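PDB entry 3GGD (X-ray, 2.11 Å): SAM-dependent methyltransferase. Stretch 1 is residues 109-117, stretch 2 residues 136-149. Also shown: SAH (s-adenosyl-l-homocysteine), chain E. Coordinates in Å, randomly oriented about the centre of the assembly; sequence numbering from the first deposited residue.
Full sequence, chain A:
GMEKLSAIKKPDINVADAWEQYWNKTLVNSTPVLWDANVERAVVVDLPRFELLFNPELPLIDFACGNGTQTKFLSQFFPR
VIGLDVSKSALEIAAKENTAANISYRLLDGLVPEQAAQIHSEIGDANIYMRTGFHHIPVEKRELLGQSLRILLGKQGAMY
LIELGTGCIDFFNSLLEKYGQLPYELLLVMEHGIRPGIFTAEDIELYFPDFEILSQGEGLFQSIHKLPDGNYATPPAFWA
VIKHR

Stretch 1, residues 109-117: DGLVPEQAA
Stretch 2 (136-149) HIPVEKRELLGQSL

Stretch 1 enters as a type I turn from Asp109 to Val112, closed by Val112 N to Asp109 O at 2.9 Å, with Gly110 at phi/psi -60/-17 and Leu111 at -92/5. Val112 extends (-127/84), and a helix then runs on through Ala117. Stretch 2 is loop and turn from His136, followed by a regular helix over 142-149. The two helices run in the same direction, their axes 5° apart and 8.5 Å apart at closest approach. Register is set by CA-CA distances of 5.0 Å for Gly110-Leu145, 5.0 Å for Leu111-Leu144 and 4.7 Å for Pro113-Ser148. The contact buries 466 Å², both sides summed.

At Gly110-Leu145 the approach leaves no room for a side chain on Gly110: an ideal CB there would lie 2.7 Å from Leu145 CD1, a clash. With no side chain in the way, Gly110 O reaches the second helix and accepts a hydrogen bond from Ser148 OG (m rotamer) at 2.6 Å. Leu145 CA also lies 3.4 Å from Gly110 O, with 149° at its hydrogen, a CA-H...O contact. Leu144 O is 3.2 Å from Gly110 O, but both are acceptors, so this is proximity without a bond; Leu144 O instead receives Ser148 N at 3.0 Å within its helix.

The main bump is Leu111 (chi1 m, chi2 t). Its CA-CB bond points sideways, yet its end turns in, and CD2 settles into a hollow at the start of the second helix: 3.4 Å from Lys141 O, 4.0 Å from Leu144 CB, 4.2 Å from Leu145 CB and 4.3 Å from Ile137 CG2. Lys141 CB points toward stretch 1 while the extended chain leads its end away.

Further along, Pro113 points toward stretch 2, its ring C-gamma exo. CG sits 3.7 Å from Leu144 O and 4.3 Å from Leu144 CD2, while Pro113 CA is 3.4 Å from Ser148 OG. One helical turn on, Ala116 CB points toward stretch 2 and lies 3.9 Å from Ser148 CB and 3.6 Å from Ser148 O. Water 1 occupies a polar pocket nearby, donating to Val112 O (3.0 Å) and Ser148 OG (2.8 Å) and weakly accepting from Ala116 N (3.1 Å).

The turn is braced by Leu111 N to Asp109 OD1 (2.9 Å; Asp109 chi1 t) and Asp109 N to Gln115 OE1 (2.9 Å). It also holds the S-adenosylhomocysteine adenine: Gly110 N donates to SAH N1 at 2.8 Å, and SAH N6 to Asp109 OD1 at 3.0 Å.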

# COMPACT_ATOMS: atom_id res chain seq x y z
N ASP A 109 -1.46 -1.30 13.30
CA ASP A 109 -0.26 -1.97 12.87
C ASP A 109 -0.61 -3.36 12.35
O ASP A 109 -0.97 -4.24 13.14
CB ASP A 109 0.73 -2.06 14.06
CG ASP A 109 2.12 -2.58 13.65
OD1 ASP A 109 2.22 -3.26 12.59
OD2 ASP A 109 3.10 -2.28 14.36
N GLY A 110 -0.46 -3.54 11.04
CA GLY A 110 -0.74 -4.80 10.36
C GLY A 110 0.08 -6.01 10.84
O GLY A 110 -0.29 -7.16 10.58
N LEU A 111 1.19 -5.73 11.55
CA LEU A 111 2.05 -6.77 12.06
C LEU A 111 1.63 -7.16 13.46
O LEU A 111 2.26 -8.01 14.05
CB LEU A 111 3.54 -6.35 12.00
CG LEU A 111 4.02 -6.00 10.58
CD1 LEU A 111 5.57 -5.68 10.62
CD2 LEU A 111 3.73 -7.12 9.59
N VAL A 112 0.52 -6.61 13.96
CA VAL A 112 -0.00 -6.96 15.30
C VAL A 112 -1.47 -7.34 15.10
O VAL A 112 -2.36 -6.49 15.23
CB VAL A 112 0.16 -5.78 16.31
CG1 VAL A 112 -0.23 -6.22 17.78
CG2 VAL A 112 1.61 -5.26 16.32
N PRO A 113 -1.73 -8.62 14.74
CA PRO A 113 -3.08 -9.02 14.32
C PRO A 113 -4.19 -8.84 15.35
O PRO A 113 -5.32 -8.70 14.96
CB PRO A 113 -2.91 -10.50 13.92
CG PRO A 113 -1.44 -10.56 13.48
CD PRO A 113 -0.79 -9.74 14.61
N GLU A 114 -3.87 -8.75 16.61
CA GLU A 114 -4.86 -8.41 17.63
C GLU A 114 -5.54 -7.04 17.36
O GLU A 114 -6.70 -6.85 17.71
CB GLU A 114 -4.20 -8.40 19.00
CG GLU A 114 -5.13 -7.93 20.11
N GLN A 115 -4.83 -6.11 16.75
CA GLN A 115 -5.43 -4.82 16.44
C GLN A 115 -6.50 -4.98 15.35
O GLN A 115 -7.58 -4.40 15.42
CB GLN A 115 -4.33 -3.83 16.04
CG GLN A 115 -3.38 -3.55 17.21
CD GLN A 115 -2.33 -2.51 16.93
OE1 GLN A 115 -2.43 -1.74 15.96
NE2 GLN A 115 -1.30 -2.46 17.78
N ALA A 116 -6.21 -5.81 14.35
CA ALA A 116 -7.21 -6.14 13.35
C ALA A 116 -8.43 -6.83 13.97
O ALA A 116 -9.57 -6.56 13.58
CB ALA A 116 -6.56 -6.99 12.18
N ALA A 117 -8.20 -7.75 14.92
CA ALA A 117 -9.27 -8.41 15.61
C ALA A 117 -10.17 -7.38 16.31
O ALA A 117 -11.39 -7.50 16.29
CB ALA A 117 -8.71 -9.49 16.66
N HIS A 136 7.05 -3.87 0.43
CA HIS A 136 8.16 -3.40 1.26
C HIS A 136 8.27 -4.13 2.60
O HIS A 136 9.25 -3.93 3.34
CB HIS A 136 8.02 -1.90 1.52
CG HIS A 136 6.69 -1.54 2.09
ND1 HIS A 136 6.37 -1.73 3.42
CD2 HIS A 136 5.58 -1.03 1.49
CE1 HIS A 136 5.12 -1.35 3.62
NE2 HIS A 136 4.62 -0.94 2.46
N ILE A 137 7.27 -4.95 2.95
CA ILE A 137 7.31 -5.68 4.21
C ILE A 137 8.39 -6.77 4.16
O ILE A 137 8.44 -7.57 3.21
CB ILE A 137 5.93 -6.30 4.58
CG1 ILE A 137 4.85 -5.20 4.71
CG2 ILE A 137 6.01 -7.15 5.89
CD1 ILE A 137 4.90 -4.32 5.97
N PRO A 138 9.29 -6.80 5.15
CA PRO A 138 10.26 -7.89 5.17
C PRO A 138 9.54 -9.24 5.06
O PRO A 138 8.50 -9.44 5.70
CB PRO A 138 10.94 -7.73 6.53
CG PRO A 138 10.82 -6.26 6.79
CD PRO A 138 9.48 -5.89 6.30
N VAL A 139 10.11 -10.14 4.27
CA VAL A 139 9.49 -11.43 3.95
C VAL A 139 9.12 -12.23 5.20
O VAL A 139 8.03 -12.79 5.28
CB VAL A 139 10.36 -12.24 2.96
CG1 VAL A 139 9.89 -13.71 2.85
CG2 VAL A 139 10.30 -11.54 1.60
N GLU A 140 10.00 -12.20 6.20
CA GLU A 140 9.75 -12.93 7.44
C GLU A 140 8.61 -12.34 8.31
O GLU A 140 8.20 -12.97 9.26
CB GLU A 140 11.03 -13.07 8.26
CG GLU A 140 11.56 -11.75 8.81
CD GLU A 140 12.46 -10.91 7.85
OE1 GLU A 140 12.54 -11.14 6.58
OE2 GLU A 140 13.11 -9.99 8.44
N LYS A 141 8.09 -11.17 7.97
CA LYS A 141 6.99 -10.57 8.69
C LYS A 141 5.70 -10.57 7.91
O LYS A 141 4.66 -10.14 8.42
CB LYS A 141 7.37 -9.14 9.09
CG LYS A 141 8.45 -9.19 10.19
CD LYS A 141 9.19 -7.90 10.25
CE LYS A 141 10.30 -7.88 11.39
NZ LYS A 141 11.22 -6.67 11.14
N ARG A 142 5.74 -11.06 6.68
CA ARG A 142 4.58 -10.99 5.79
C ARG A 142 3.38 -11.81 6.25
O ARG A 142 2.25 -11.40 6.01
CB ARG A 142 4.95 -11.36 4.35
CG ARG A 142 5.74 -10.26 3.66
CD ARG A 142 6.17 -10.66 2.25
NE ARG A 142 6.84 -9.55 1.56
CZ ARG A 142 7.07 -9.51 0.24
NH1 ARG A 142 6.69 -10.52 -0.54
NH2 ARG A 142 7.68 -8.45 -0.29
N GLU A 143 3.62 -12.93 6.90
CA GLU A 143 2.53 -13.78 7.36
C GLU A 143 1.66 -13.03 8.38
O GLU A 143 0.46 -13.21 8.38
CB GLU A 143 3.07 -15.11 7.91
CG GLU A 143 2.08 -15.94 8.77
CD GLU A 143 0.81 -16.50 8.03
OE1 GLU A 143 0.74 -16.51 6.77
OE2 GLU A 143 -0.12 -16.97 8.75
N LEU A 144 2.26 -12.18 9.21
CA LEU A 144 1.54 -11.39 10.20
C LEU A 144 0.57 -10.45 9.50
O LEU A 144 -0.60 -10.32 9.89
CB LEU A 144 2.53 -10.63 11.10
CG LEU A 144 3.38 -11.47 12.06
CD1 LEU A 144 4.56 -10.65 12.64
CD2 LEU A 144 2.54 -12.07 13.22
N LEU A 145 1.04 -9.81 8.42
CA LEU A 145 0.16 -8.90 7.70
C LEU A 145 -0.99 -9.72 7.04
O LEU A 145 -2.16 -9.30 7.04
CB LEU A 145 0.95 -8.08 6.66
CG LEU A 145 0.15 -7.07 5.82
CD1 LEU A 145 -0.66 -6.13 6.68
CD2 LEU A 145 1.09 -6.28 4.84
N GLY A 146 -0.65 -10.88 6.47
CA GLY A 146 -1.69 -11.75 5.91
C GLY A 146 -2.74 -12.09 6.98
O GLY A 146 -3.94 -12.05 6.70
N GLN A 147 -2.30 -12.41 8.19
CA GLN A 147 -3.24 -12.67 9.32
C GLN A 147 -4.20 -11.47 9.54
O GLN A 147 -5.43 -11.63 9.58
CB GLN A 147 -2.49 -13.00 10.59
CG GLN A 147 -1.76 -14.34 10.52
CD GLN A 147 -0.92 -14.63 11.76
OE1 GLN A 147 0.02 -15.38 11.69
NE2 GLN A 147 -1.26 -14.05 12.86
N SER A 148 -3.63 -10.27 9.65
CA SER A 148 -4.43 -9.07 9.83
C SER A 148 -5.48 -8.90 8.75
O SER A 148 -6.65 -8.61 9.02
CB SER A 148 -3.52 -7.85 9.94
OG SER A 148 -2.74 -7.88 11.14
N LEU A 149 -5.07 -9.07 7.50
CA LEU A 149 -5.96 -8.89 6.39
C LEU A 149 -7.09 -9.92 6.38
O LEU A 149 -8.23 -9.57 6.11
CB LEU A 149 -5.15 -8.90 5.07
CG LEU A 149 -4.18 -7.69 4.94
CD1 LEU A 149 -3.13 -7.88 3.81
CD2 LEU A 149 -4.89 -6.30 4.76
N SAH E . -1.44 3.32 0.21
CA SAH E . -0.76 4.63 0.32
CB SAH E . 0.64 4.55 0.97
CG SAH E . 1.70 3.62 0.36
SD SAH E . 3.30 3.73 1.18
C SAH E . -0.64 5.32 -1.03
O SAH E . -0.48 6.57 -1.09
OXT SAH E . -0.69 4.67 -2.07
C5' SAH E . 3.19 2.37 2.31
C4' SAH E . 2.34 2.70 3.57
O4' SAH E . 2.26 1.54 4.43
C3' SAH E . 2.87 3.82 4.48
O3' SAH E . 1.89 4.82 4.74
C2' SAH E . 3.22 3.12 5.79
O2' SAH E . 3.20 3.94 6.98
C1' SAH E . 2.25 1.95 5.79
N9 SAH E . 2.64 0.85 6.67
C8 SAH E . 3.90 0.36 6.79
N7 SAH E . 3.92 -0.66 7.66
C5 SAH E . 2.63 -0.81 8.12
C6 SAH E . 1.99 -1.67 9.10
N6 SAH E . 2.80 -2.56 9.73
N1 SAH E . 0.68 -1.54 9.36
C2 SAH E . -0.06 -0.59 8.70
N3 SAH E . 0.49 0.23 7.81
C4 SAH E . 1.80 0.19 7.50
O HOH W 1 -3.64 -5.68 12.64